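Local coordinates for single-stranded DNA specific exonuclease RecJ (Thermus thermophilus, PDB 2ZXR), which degrades single-stranded DNA from the 5' end toward the 3' end as a metal-dependent exonuclease, with no detectable activity on single-stranded RNA, at residues Y81-L86 against P270-A275; K184-G189 against I219-P224; L278-K283 against H304-R309; L285-T290 against A298-L303. One frame throughout, in Å; residues are numbered along the deposited sequence.

Contact 1: residues Y81-L86 against P270-A275. With MG (magnesium ion), chain B.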
loop_
_atom_site.group_PDB
_atom_site.type_symbol
_atom_site.label_atom_id
_atom_site.label_comp_id
_atom_site.label_asym_id
_atom_site.label_seq_id
_atom_site.Cartn_x
_atom_site.Cartn_y
_atom_site.Cartn_z
ATOM N N TYR A 81 15.427 18.930 -5.458
ATOM C CA TYR A 81 15.883 17.824 -4.651
ATOM C C TYR A 81 15.501 16.436 -5.174
ATOM O O TYR A 81 16.303 15.498 -5.104
ATOM C CB TYR A 81 15.362 17.976 -3.225
ATOM C CG TYR A 81 15.945 16.936 -2.310
ATOM C CD1 TYR A 81 17.240 17.081 -1.793
ATOM C CD2 TYR A 81 15.237 15.765 -2.014
ATOM C CE1 TYR A 81 17.812 16.086 -1.008
ATOM C CE2 TYR A 81 15.806 14.759 -1.231
ATOM C CZ TYR A 81 17.090 14.928 -0.735
ATOM O OH TYR A 81 17.653 13.933 0.028
ATOM N N ASP A 82 14.281 16.313 -5.692
ATOM C CA ASP A 82 13.777 15.028 -6.165
ATOM C C ASP A 82 12.667 15.275 -7.170
ATOM O O ASP A 82 12.364 16.433 -7.473
ATOM C CB ASP A 82 13.260 14.213 -4.970
ATOM C CG ASP A 82 12.210 14.965 -4.151
ATOM O OD1 ASP A 82 11.909 14.534 -3.015
ATOM O OD2 ASP A 82 11.678 15.995 -4.627
ATOM N N ALA A 83 12.058 14.203 -7.669
ATOM C CA ALA A 83 11.015 14.309 -8.685
ATOM C C ALA A 83 9.862 15.253 -8.328
ATOM O O ALA A 83 9.349 15.959 -9.194
ATOM C CB ALA A 83 10.463 12.919 -9.024
ATOM N N ASP A 84 9.460 15.247 -7.064
ATOM C CA ASP A 84 8.381 16.109 -6.604
ATOM C C ASP A 84 8.786 17.591 -6.775
ATOM O O ASP A 84 8.012 18.394 -7.286
ATOM C CB ASP A 84 8.055 15.793 -5.129
ATOM C CG ASP A 84 6.744 16.428 -4.663
ATOM O OD1 ASP A 84 5.824 16.597 -5.495
ATOM O OD2 ASP A 84 6.620 16.733 -3.453
ATOM N N GLY A 85 9.987 17.958 -6.331
ATOM C CA GLY A 85 10.433 19.335 -6.490
ATOM C C GLY A 85 10.670 19.703 -7.961
ATOM O O GLY A 85 10.325 20.809 -8.407
ATOM N N LEU A 86 11.254 18.789 -8.729
ATOM C CA LEU A 86 11.518 19.069 -10.133
ATOM C C LEU A 86 10.263 19.195 -10.995
ATOM O O LEU A 86 10.197 20.081 -11.875
ATOM C CB LEU A 86 12.445 18.014 -10.728
ATOM C CG LEU A 86 13.878 18.027 -10.194
ATOM C CD1 LEU A 86 14.625 16.793 -10.668
ATOM C CD2 LEU A 86 14.590 19.275 -10.688
ATOM N N PRO A 270 12.272 7.047 -10.499
ATOM C CA PRO A 270 13.660 6.706 -10.160
ATOM C C PRO A 270 14.675 7.287 -11.140
ATOM O O PRO A 270 15.786 7.644 -10.730
ATOM C CB PRO A 270 13.659 5.177 -10.157
ATOM C CG PRO A 270 12.265 4.878 -9.664
ATOM C CD PRO A 270 11.421 5.846 -10.482
ATOM N N ARG A 271 14.326 7.375 -12.424
ATOM C CA ARG A 271 15.269 7.938 -13.409
ATOM C C ARG A 271 15.511 9.424 -13.116
ATOM O O ARG A 271 16.638 9.923 -13.180
ATOM C CB ARG A 271 14.732 7.832 -14.826
ATOM C CG ARG A 271 15.293 6.714 -15.645
ATOM C CD ARG A 271 14.595 5.423 -15.361
ATOM N NE ARG A 271 14.961 4.395 -16.331
ATOM C CZ ARG A 271 14.542 3.139 -16.258
ATOM N NH1 ARG A 271 13.744 2.771 -15.278
ATOM N NH2 ARG A 271 14.960 2.244 -17.130
ATOM N N ILE A 272 14.429 10.121 -12.802
ATOM C CA ILE A 272 14.500 11.523 -12.485
ATOM C C ILE A 272 15.263 11.708 -11.169
ATOM O O ILE A 272 16.129 12.589 -11.061
ATOM C CB ILE A 272 13.062 12.116 -12.324
ATOM C CG1 ILE A 272 12.342 12.101 -13.674
ATOM C CG2 ILE A 272 13.141 13.524 -11.751
ATOM C CD1 ILE A 272 10.890 12.544 -13.616
ATOM N N ASN A 273 14.958 10.872 -10.166
ATOM C CA ASN A 273 15.625 11.023 -8.873
ATOM C C ASN A 273 17.110 10.736 -8.936
ATOM O O ASN A 273 17.880 11.355 -8.214
ATOM C CB ASN A 273 14.994 10.128 -7.783
ATOM C CG ASN A 273 13.610 10.604 -7.358
ATOM O OD1 ASN A 273 13.307 11.799 -7.405
ATOM N ND2 ASN A 273 12.776 9.679 -6.928
ATOM N N ALA A 274 17.507 9.799 -9.787
ATOM C CA ALA A 274 18.915 9.436 -9.914
ATOM C C ALA A 274 19.746 10.615 -10.382
ATOM O O ALA A 274 20.884 10.770 -9.957
ATOM C CB ALA A 274 19.085 8.268 -10.898
ATOM N N ALA A 275 19.178 11.430 -11.272
ATOM C CA ALA A 275 19.889 12.592 -11.808
ATOM C C ALA A 275 20.213 13.525 -10.667
ATOM O O ALA A 275 21.336 14.021 -10.527
ATOM C CB ALA A 275 19.025 13.327 -12.850
HETATM MG MG MG B . 7.663 16.171 -1.476
HETATM O O HOH W 1 9.229 14.644 -2.320
#
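Asn273 lays its amide oxygen over the start of helix 83-98, where OD1 touches the CB of Asp82 at 3.4 Å and accepts the backbone N-H of Ala83. That bond is short, 2.7 Å from Ala83 N to Asn273 OD1, and the nitrogen lies nearly along the C=O axis (166°). With chi1 at -71°, Asn273 CG stands beside its own backbone N and anti to the carbonyl carbon, and from there the amide reaches over to the neighbouring helix. The preceding residue, Ile272, supplies the apolar half of the contact. Its CG2 methyl meets Leu86 CD1 at 3.7 Å and sits 3.9 Å from Ala83 CB, and the side chains of Leu86 and Ile272 pass alongside, running opposite ways.

Asp82 is the N-cap of helix 83-98. Its OD2 accepts from Gly85 N at 3.1 Å in a nearly straight bond, while OD1 accepts a hydrogen bond from a water that is itself bound to the magnesium ion. Asp84, on the first turn, binds the metal directly through OD2 at 2.3 Å; Asp136, His160, His161 and Asp221 complete the protein ligands. Asp82 and Asp84 are also manganese ligands, of the first and second ion respectively, in this DHH-family active site. Asn273 and Asp82 OD2 thus each satisfy an N-H of the opening turn, one from helix 261-277 and one from within the loop, and this probably helps to fix how the acidic loop is presented to the metals.

Contact 2: residues K184-G189 against I219-P224. With MG (magnesium ion), chain B.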
loop_
_atom_site.group_PDB
_atom_site.type_symbol
_atom_site.label_atom_id
_atom_site.label_comp_id
_atom_site.label_asym_id
_atom_site.label_seq_id
_atom_site.Cartn_x
_atom_site.Cartn_y
_atom_site.Cartn_z
ATOM N N LYS A 184 -3.891 15.786 1.157
ATOM C CA LYS A 184 -2.443 15.826 1.327
ATOM C C LYS A 184 -1.655 16.052 0.027
ATOM O O LYS A 184 -0.835 15.227 -0.374
ATOM C CB LYS A 184 -2.004 14.538 2.020
ATOM C CG LYS A 184 -2.810 14.286 3.302
ATOM C CD LYS A 184 -2.560 12.896 3.872
ATOM C CE LYS A 184 -3.072 12.791 5.319
ATOM N NZ LYS A 184 -2.511 13.876 6.190
ATOM N N PRO A 185 -1.901 17.185 -0.647
ATOM C CA PRO A 185 -1.182 17.467 -1.895
ATOM C C PRO A 185 0.328 17.544 -1.637
ATOM O O PRO A 185 0.764 17.815 -0.520
ATOM C CB PRO A 185 -1.805 18.785 -2.364
ATOM C CG PRO A 185 -2.259 19.427 -1.094
ATOM C CD PRO A 185 -2.825 18.284 -0.298
ATOM N N THR A 186 1.140 17.275 -2.650
ATOM C CA THR A 186 2.591 17.307 -2.441
ATOM C C THR A 186 3.190 18.626 -2.939
ATOM O O THR A 186 2.466 19.569 -3.241
ATOM C CB THR A 186 3.290 16.125 -3.180
ATOM O OG1 THR A 186 3.147 16.291 -4.596
ATOM C CG2 THR A 186 2.658 14.795 -2.782
ATOM N N GLY A 187 4.514 18.681 -3.025
ATOM C CA GLY A 187 5.155 19.891 -3.508
ATOM C C GLY A 187 4.679 20.228 -4.917
ATOM O O GLY A 187 4.391 21.385 -5.224
ATOM N N ALA A 188 4.617 19.221 -5.783
ATOM C CA ALA A 188 4.178 19.427 -7.153
ATOM C C ALA A 188 2.662 19.647 -7.185
ATOM O O ALA A 188 2.148 20.359 -8.053
ATOM C CB ALA A 188 4.572 18.224 -8.028
ATOM N N GLY A 189 1.954 19.027 -6.241
ATOM C CA GLY A 189 0.510 19.196 -6.178
ATOM C C GLY A 189 0.144 20.636 -5.841
ATOM O O GLY A 189 -0.793 21.216 -6.422
ATOM N N ILE A 219 3.142 10.865 -7.015
ATOM C CA ILE A 219 3.498 9.460 -6.871
ATOM C C ILE A 219 4.931 9.335 -6.310
ATOM O O ILE A 219 5.183 8.594 -5.361
ATOM C CB ILE A 219 3.361 8.736 -8.243
ATOM C CG1 ILE A 219 1.869 8.663 -8.637
ATOM C CG2 ILE A 219 3.981 7.359 -8.162
ATOM C CD1 ILE A 219 1.602 8.154 -10.097
ATOM N N ALA A 220 5.856 10.106 -6.869
ATOM C CA ALA A 220 7.252 10.081 -6.421
ATOM C C ALA A 220 7.400 10.462 -4.945
ATOM O O ALA A 220 8.277 9.950 -4.251
ATOM C CB ALA A 220 8.099 11.036 -7.294
ATOM N N ASP A 221 6.568 11.378 -4.470
ATOM C CA ASP A 221 6.616 11.826 -3.084
ATOM C C ASP A 221 6.100 10.763 -2.118
ATOM O O ASP A 221 6.288 10.891 -0.905
ATOM C CB ASP A 221 5.760 13.091 -2.907
ATOM C CG ASP A 221 5.704 13.579 -1.446
ATOM O OD1 ASP A 221 4.638 13.479 -0.796
ATOM O OD2 ASP A 221 6.727 14.057 -0.941
ATOM N N VAL A 222 5.423 9.746 -2.664
ATOM C CA VAL A 222 4.837 8.662 -1.886
ATOM C C VAL A 222 3.781 9.187 -0.926
ATOM O O VAL A 222 3.692 8.760 0.211
ATOM C CB VAL A 222 5.894 7.864 -1.093
ATOM C CG1 VAL A 222 5.255 6.576 -0.509
ATOM C CG2 VAL A 222 7.071 7.493 -2.022
ATOM N N ALA A 223 2.977 10.127 -1.407
ATOM C CA ALA A 223 1.910 10.689 -0.621
ATOM C C ALA A 223 0.697 9.759 -0.779
ATOM O O ALA A 223 0.612 8.975 -1.732
ATOM C CB ALA A 223 1.578 12.079 -1.117
ATOM N N PRO A 224 -0.238 9.822 0.172
ATOM C CA PRO A 224 -1.448 9.003 0.171
ATOM C C PRO A 224 -2.318 9.310 -1.051
ATOM O O PRO A 224 -2.707 10.470 -1.298
ATOM C CB PRO A 224 -2.144 9.397 1.480
ATOM C CG PRO A 224 -1.010 9.826 2.373
ATOM C CD PRO A 224 -0.133 10.612 1.413
HETATM MG MG MG B . 7.663 16.171 -1.476
HETATM O O HOH W 1 9.229 14.644 -2.320
#
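The loop 184-186 runs alongside the turn that follows helix 211-220, with CA atoms 6.8 Å apart at Thr186 and Asp221 and 7.0 Å apart at Lys184 and Pro224, and no hydrogen bond joins the two segments. The turn is a Schellman motif in which Val222 takes a positive phi of 62°; facing it, Thr186 is the N-cap of helix 187-201, its OG1 receiving a weak bond from Gly189 N. Both lie at the metal site of the DHH-family core.

Thr186 and Asp221 reach toward each other tip to tip. The CG2 methyl of Thr186 touches Asp221 OD1 at 3.1 Å, while OD2, the other carboxylate oxygen, binds the magnesium ion at 2.4 Å. Asp221 CG, anti to its backbone N (chi1 177°), is put within reach of both the metal and the threonine methyl, and its two oxygens then divide between them. The hydroxyl of Thr186 is used differently: OG1 is hydrogen-bonded to Asp84, another metal ligand, whose carboxylate is also gripped by the N-H groups of Gly187 and Ala188. Thr186 is therefore a second-shell residue that touches two metal-binding aspartates, one through its hydroxyl and one through its methyl.

Farther along, Lys184 crosses the Pro224 ring at about a right angle, CD over CG at 3.8 Å. Between these two meetings the packing is tight, with Thr186 CG2 only 3.4 Å from Ala223 CB.

Contact 3: residues L278-K283 against H304-R309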
loop_
_atom_site.group_PDB
_atom_site.type_symbol
_atom_site.label_atom_id
_atom_site.label_comp_id
_atom_site.label_asym_id
_atom_site.label_seq_id
_atom_site.Cartn_x
_atom_site.Cartn_y
_atom_site.Cartn_z
ATOM N N LEU A 278 22.606 12.153 -8.074
ATOM C CA LEU A 278 23.953 12.152 -8.629
ATOM C C LEU A 278 24.531 13.532 -9.021
ATOM O O LEU A 278 25.559 13.626 -9.698
ATOM C CB LEU A 278 24.000 11.173 -9.819
ATOM C CG LEU A 278 24.665 9.809 -9.561
ATOM C CD1 LEU A 278 24.430 9.347 -8.124
ATOM C CD2 LEU A 278 24.160 8.778 -10.562
ATOM N N GLY A 279 23.886 14.602 -8.585
ATOM C CA GLY A 279 24.393 15.925 -8.917
ATOM C C GLY A 279 24.115 16.404 -10.333
ATOM O O GLY A 279 24.798 17.307 -10.828
ATOM N N GLU A 280 23.146 15.813 -11.018
ATOM C CA GLU A 280 22.835 16.301 -12.360
ATOM C C GLU A 280 21.343 16.627 -12.484
ATOM O O GLU A 280 20.707 16.338 -13.488
ATOM C CB GLU A 280 23.315 15.306 -13.443
ATOM C CG GLU A 280 24.863 15.320 -13.612
ATOM C CD GLU A 280 25.432 14.366 -14.683
ATOM O OE1 GLU A 280 26.336 13.556 -14.339
ATOM O OE2 GLU A 280 25.022 14.419 -15.871
ATOM N N ALA A 281 20.806 17.264 -11.447
ATOM C CA ALA A 281 19.392 17.669 -11.419
ATOM C C ALA A 281 18.987 18.555 -12.621
ATOM O O ALA A 281 17.859 18.462 -13.099
ATOM C CB ALA A 281 19.067 18.377 -10.090
ATOM N N GLU A 282 19.904 19.391 -13.116
ATOM C CA GLU A 282 19.621 20.247 -14.277
ATOM C C GLU A 282 19.198 19.381 -15.444
ATOM O O GLU A 282 18.323 19.743 -16.200
ATOM C CB GLU A 282 20.862 21.038 -14.743
ATOM C CG GLU A 282 21.894 21.297 -13.688
ATOM C CD GLU A 282 22.743 20.057 -13.351
ATOM O OE1 GLU A 282 22.986 19.835 -12.136
ATOM O OE2 GLU A 282 23.176 19.324 -14.291
ATOM N N LYS A 283 19.854 18.242 -15.607
ATOM C CA LYS A 283 19.536 17.332 -16.697
ATOM C C LYS A 283 18.071 16.921 -16.655
ATOM O O LYS A 283 17.372 16.930 -17.688
ATOM C CB LYS A 283 20.393 16.072 -16.600
ATOM C CG LYS A 283 21.554 15.977 -17.582
ATOM C CD LYS A 283 22.470 17.142 -17.491
ATOM C CE LYS A 283 23.674 16.941 -18.414
ATOM N NZ LYS A 283 24.398 15.671 -18.112
ATOM N N HIS A 304 18.897 7.620 -18.325
ATOM C CA HIS A 304 19.081 6.162 -18.263
ATOM C C HIS A 304 20.476 5.816 -17.753
ATOM O O HIS A 304 20.644 4.877 -16.968
ATOM C CB HIS A 304 18.880 5.522 -19.631
ATOM C CG HIS A 304 17.448 5.476 -20.061
ATOM N ND1 HIS A 304 17.064 5.289 -21.376
ATOM C CD2 HIS A 304 16.305 5.549 -19.341
ATOM C CE1 HIS A 304 15.743 5.238 -21.439
ATOM N NE2 HIS A 304 15.260 5.391 -20.215
ATOM N N ARG A 305 21.469 6.597 -18.181
ATOM C CA ARG A 305 22.831 6.370 -17.761
ATOM C C ARG A 305 23.019 6.696 -16.286
ATOM O O ARG A 305 23.684 5.965 -15.560
ATOM C CB ARG A 305 23.797 7.211 -18.590
ATOM C CG ARG A 305 25.226 6.719 -18.439
ATOM C CD ARG A 305 26.240 7.821 -18.662
ATOM N NE ARG A 305 26.121 8.855 -17.642
ATOM C CZ ARG A 305 26.009 10.144 -17.919
ATOM N NH1 ARG A 305 26.009 10.529 -19.187
ATOM N NH2 ARG A 305 25.896 11.037 -16.938
ATOM N N LEU A 306 22.437 7.801 -15.836
ATOM C CA LEU A 306 22.571 8.170 -14.433
ATOM C C LEU A 306 21.906 7.118 -13.527
ATOM O O LEU A 306 22.441 6.761 -12.470
ATOM C CB LEU A 306 21.953 9.552 -14.188
ATOM C CG LEU A 306 22.787 10.711 -14.744
ATOM C CD1 LEU A 306 21.886 11.905 -14.997
ATOM C CD2 LEU A 306 23.947 11.059 -13.755
ATOM N N ASN A 307 20.738 6.635 -13.941
ATOM C CA ASN A 307 20.026 5.622 -13.163
ATOM C C ASN A 307 20.821 4.303 -13.103
ATOM O O ASN A 307 20.811 3.619 -12.082
ATOM C CB ASN A 307 18.649 5.368 -13.773
ATOM C CG ASN A 307 17.774 4.504 -12.885
ATOM O OD1 ASN A 307 17.437 4.884 -11.758
ATOM N ND2 ASN A 307 17.399 3.341 -13.390
ATOM N N ALA A 308 21.511 3.965 -14.191
ATOM C CA ALA A 308 22.329 2.749 -14.230
ATOM C C ALA A 308 23.517 2.918 -13.282
ATOM O O ALA A 308 23.966 1.959 -12.645
ATOM C CB ALA A 308 22.835 2.474 -15.666
ATOM N N ARG A 309 24.024 4.145 -13.189
ATOM C CA ARG A 309 25.138 4.436 -12.293
ATOM C C ARG A 309 24.638 4.319 -10.844
ATOM O O ARG A 309 25.250 3.653 -10.021
ATOM C CB ARG A 309 25.683 5.838 -12.581
ATOM C CG ARG A 309 26.812 6.331 -11.658
ATOM C CD ARG A 309 28.028 5.384 -11.643
ATOM N NE ARG A 309 29.141 5.961 -10.885
ATOM C CZ ARG A 309 30.214 5.285 -10.477
ATOM N NH1 ARG A 309 30.335 3.989 -10.747
ATOM N NH2 ARG A 309 31.169 5.902 -9.788
#
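A chi1 of -73° sets Glu280 CG anti to its carbonyl carbon, and a chi2 of -179° carries CD straight on toward helix 293-321, while Arg305 comes across with its chain bent at chi3. The two side chains cross at about a right angle, their carboxylate and guanidinium planes turned 41° apart. Glu280 meets the guanidinium at its edge, but the salt bridge is long, 3.6 Å from OE1 to Arg305 NH2. The carboxylate's tighter partner is Lys283, whose NZ donates to Glu280 OE2 at 2.6 Å. Glu302 bridges to both Lys283 and Arg305, so two acids and two bases alternate and probably offset the repulsion between the two cations.

Leu306 packs against the carboxylate, its CD2 3.5 Å from Glu280 OE1. Leu278 packs beside it: its CD2 touches the backbone O of Leu306 at 3.3 Å; the side chain crosses that of Arg309 at about a right angle, with CD2 3.8 Å from Arg309 CG.

Gly279, with its positive phi, is the C-prime residue of the Schellman motif that ends helix 261-277. The Schellman turn joins helices 261-277 and 281-289 and packs on the flank of the long helix 293-321.

Contact 4: residues L285-T290 against A298-L303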
loop_
_atom_site.group_PDB
_atom_site.type_symbol
_atom_site.label_atom_id
_atom_site.label_comp_id
_atom_site.label_asym_id
_atom_site.label_seq_id
_atom_site.Cartn_x
_atom_site.Cartn_y
_atom_site.Cartn_z
ATOM N N LEU A 285 15.600 18.420 -14.901
ATOM C CA LEU A 285 14.759 19.589 -15.058
ATOM C C LEU A 285 14.656 19.957 -16.536
ATOM O O LEU A 285 13.558 20.173 -17.048
ATOM C CB LEU A 285 15.292 20.782 -14.255
ATOM C CG LEU A 285 14.451 22.068 -14.374
ATOM C CD1 LEU A 285 13.016 21.812 -13.924
ATOM C CD2 LEU A 285 15.070 23.173 -13.518
ATOM N N ARG A 286 15.787 19.999 -17.231
ATOM C CA ARG A 286 15.759 20.360 -18.651
ATOM C C ARG A 286 14.894 19.381 -19.461
ATOM O O ARG A 286 14.193 19.781 -20.387
ATOM C CB ARG A 286 17.201 20.417 -19.211
ATOM C CG ARG A 286 17.341 20.819 -20.682
ATOM C CD ARG A 286 16.746 22.225 -20.979
ATOM N NE ARG A 286 16.701 22.462 -22.425
ATOM C CZ ARG A 286 15.987 23.405 -23.047
ATOM N NH1 ARG A 286 15.225 24.262 -22.371
ATOM N NH2 ARG A 286 16.004 23.459 -24.373
ATOM N N LEU A 287 14.921 18.102 -19.102
ATOM C CA LEU A 287 14.131 17.149 -19.840
ATOM C C LEU A 287 12.655 17.545 -19.755
ATOM O O LEU A 287 11.918 17.396 -20.722
ATOM C CB LEU A 287 14.333 15.727 -19.282
ATOM C CG LEU A 287 13.393 14.649 -19.873
ATOM C CD1 LEU A 287 13.762 14.350 -21.338
ATOM C CD2 LEU A 287 13.466 13.379 -19.035
ATOM N N LEU A 288 12.245 18.072 -18.608
ATOM C CA LEU A 288 10.847 18.449 -18.368
ATOM C C LEU A 288 10.436 19.800 -18.974
ATOM O O LEU A 288 9.231 20.074 -19.140
ATOM C CB LEU A 288 10.561 18.472 -16.847
ATOM C CG LEU A 288 10.847 17.153 -16.116
ATOM C CD1 LEU A 288 10.521 17.274 -14.650
ATOM C CD2 LEU A 288 10.032 16.051 -16.745
ATOM N N LEU A 289 11.428 20.630 -19.292
ATOM C CA LEU A 289 11.185 21.960 -19.852
ATOM C C LEU A 289 11.315 22.090 -21.379
ATOM O O LEU A 289 10.726 23.003 -21.975
ATOM C CB LEU A 289 12.137 22.970 -19.211
ATOM C CG LEU A 289 12.010 23.229 -17.709
ATOM C CD1 LEU A 289 13.117 24.216 -17.228
ATOM C CD2 LEU A 289 10.620 23.784 -17.429
ATOM N N THR A 290 12.061 21.181 -22.019
ATOM C CA THR A 290 12.257 21.309 -23.450
ATOM C C THR A 290 11.087 20.849 -24.322
ATOM O O THR A 290 10.323 19.982 -23.943
ATOM C CB THR A 290 13.563 20.588 -23.909
ATOM O OG1 THR A 290 13.810 20.891 -25.292
ATOM C CG2 THR A 290 13.435 19.051 -23.752
ATOM N N ALA A 298 17.882 12.766 -26.294
ATOM C CA ALA A 298 19.239 12.684 -25.767
ATOM C C ALA A 298 19.233 12.697 -24.226
ATOM O O ALA A 298 19.966 11.926 -23.598
ATOM C CB ALA A 298 20.080 13.860 -26.291
ATOM N N LEU A 299 18.427 13.571 -23.620
ATOM C CA LEU A 299 18.370 13.656 -22.158
ATOM C C LEU A 299 17.813 12.380 -21.541
ATOM O O LEU A 299 18.244 11.975 -20.471
ATOM C CB LEU A 299 17.536 14.877 -21.706
ATOM C CG LEU A 299 18.220 16.231 -21.986
ATOM C CD1 LEU A 299 17.212 17.378 -21.830
ATOM C CD2 LEU A 299 19.412 16.428 -21.044
ATOM N N VAL A 300 16.838 11.756 -22.198
ATOM C CA VAL A 300 16.291 10.506 -21.692
ATOM C C VAL A 300 17.470 9.512 -21.659
ATOM O O VAL A 300 17.657 8.784 -20.686
ATOM C CB VAL A 300 15.123 9.994 -22.598
ATOM C CG1 VAL A 300 14.815 8.523 -22.298
ATOM C CG2 VAL A 300 13.851 10.850 -22.320
ATOM N N GLY A 301 18.284 9.508 -22.710
ATOM C CA GLY A 301 19.444 8.625 -22.722
ATOM C C GLY A 301 20.333 8.927 -21.521
ATOM O O GLY A 301 20.834 8.029 -20.835
ATOM N N GLU A 302 20.525 10.211 -21.248
ATOM C CA GLU A 302 21.339 10.621 -20.106
ATOM C C GLU A 302 20.724 10.135 -18.762
ATOM O O GLU A 302 21.426 9.609 -17.902
ATOM C CB GLU A 302 21.471 12.147 -20.101
ATOM C CG GLU A 302 22.618 12.680 -19.302
ATOM C CD GLU A 302 23.907 12.710 -20.112
ATOM O OE1 GLU A 302 24.319 11.647 -20.636
ATOM O OE2 GLU A 302 24.503 13.804 -20.232
ATOM N N LEU A 303 19.425 10.325 -18.566
ATOM C CA LEU A 303 18.815 9.862 -17.314
ATOM C C LEU A 303 18.985 8.340 -17.206
ATOM O O LEU A 303 19.187 7.824 -16.109
ATOM C CB LEU A 303 17.320 10.199 -17.219
ATOM C CG LEU A 303 16.771 11.630 -17.162
ATOM C CD1 LEU A 303 15.460 11.611 -16.386
ATOM C CD2 LEU A 303 17.763 12.589 -16.497
#
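Leu287 is directed toward helix 293-321 and splits its two methyls between three residues there. CD1 rests 3.6 Å from Val300 CG2 and 3.8 Å from Leu299 CB; CD2 turns to Leu303 and meets its CD1, also at 3.8 Å. Leu287 CG is anti to the backbone N (chi1 172°), which carries this branch point out toward the other helix. From it the two methyls fork, CD1 to Val300 and CD2 to Leu303, residues roughly one turn apart.

Against Leu299 the relation is different, since the two leucines lie alongside, heading in opposing directions. Leu299 CG takes the position beside its own backbone N (chi1 -70°), and CD1 reaches back past Leu287 to the backbone of helix 281-289, where it sits 3.6 Å from Leu287 N. The same methyl touches Arg286 CG at 3.6 Å, so the aliphatic part of the arginine covers it.

These residues form the core of an antiparallel helical hairpin: helix 281-289 turns back into helix 293-321, and the axes of the two short segments come within 9.7 Å of each other, crossing at -150°. Leu287 and Leu303 also touch Leu251 of helix 246-254, while Val300 touches Ala254, so a third helix closes the apolar seam.

Beyond its CG, Arg286 bends at chi2, and its NE forms a salt bridge with Glu295. Thr290 CB lies over one face of the guanidinium, displaced from its centre, 3.7 Å from the plane. The other oxygen of Glu295, OE1, is hydrogen-bonded to Thr290 OG1.

In the fold
Contacts 1 and 2 share the magnesium ion and its bound water, with centres about 13 Å apart; they meet where Asp84 is hydrogen-bonded to Thr186 and Gly187, and where Ala83 packs on Ala220. Along the chain contact 2 is nested inside the loop closed by contact 1. Contacts 3 and 4 come later, with 4 nested inside 3; their centres are about 10 Å apart, both use helices 281-289 and 293-321, and the salt bridge of Lys283 with Glu302 joins them. Contact 1 lies about 9 Å from contact 3 and about 12 Å from contact 4, centre to centre, whereas contact 2 touches neither. Helix 261-277 thus links the metal site to the outer helical layer.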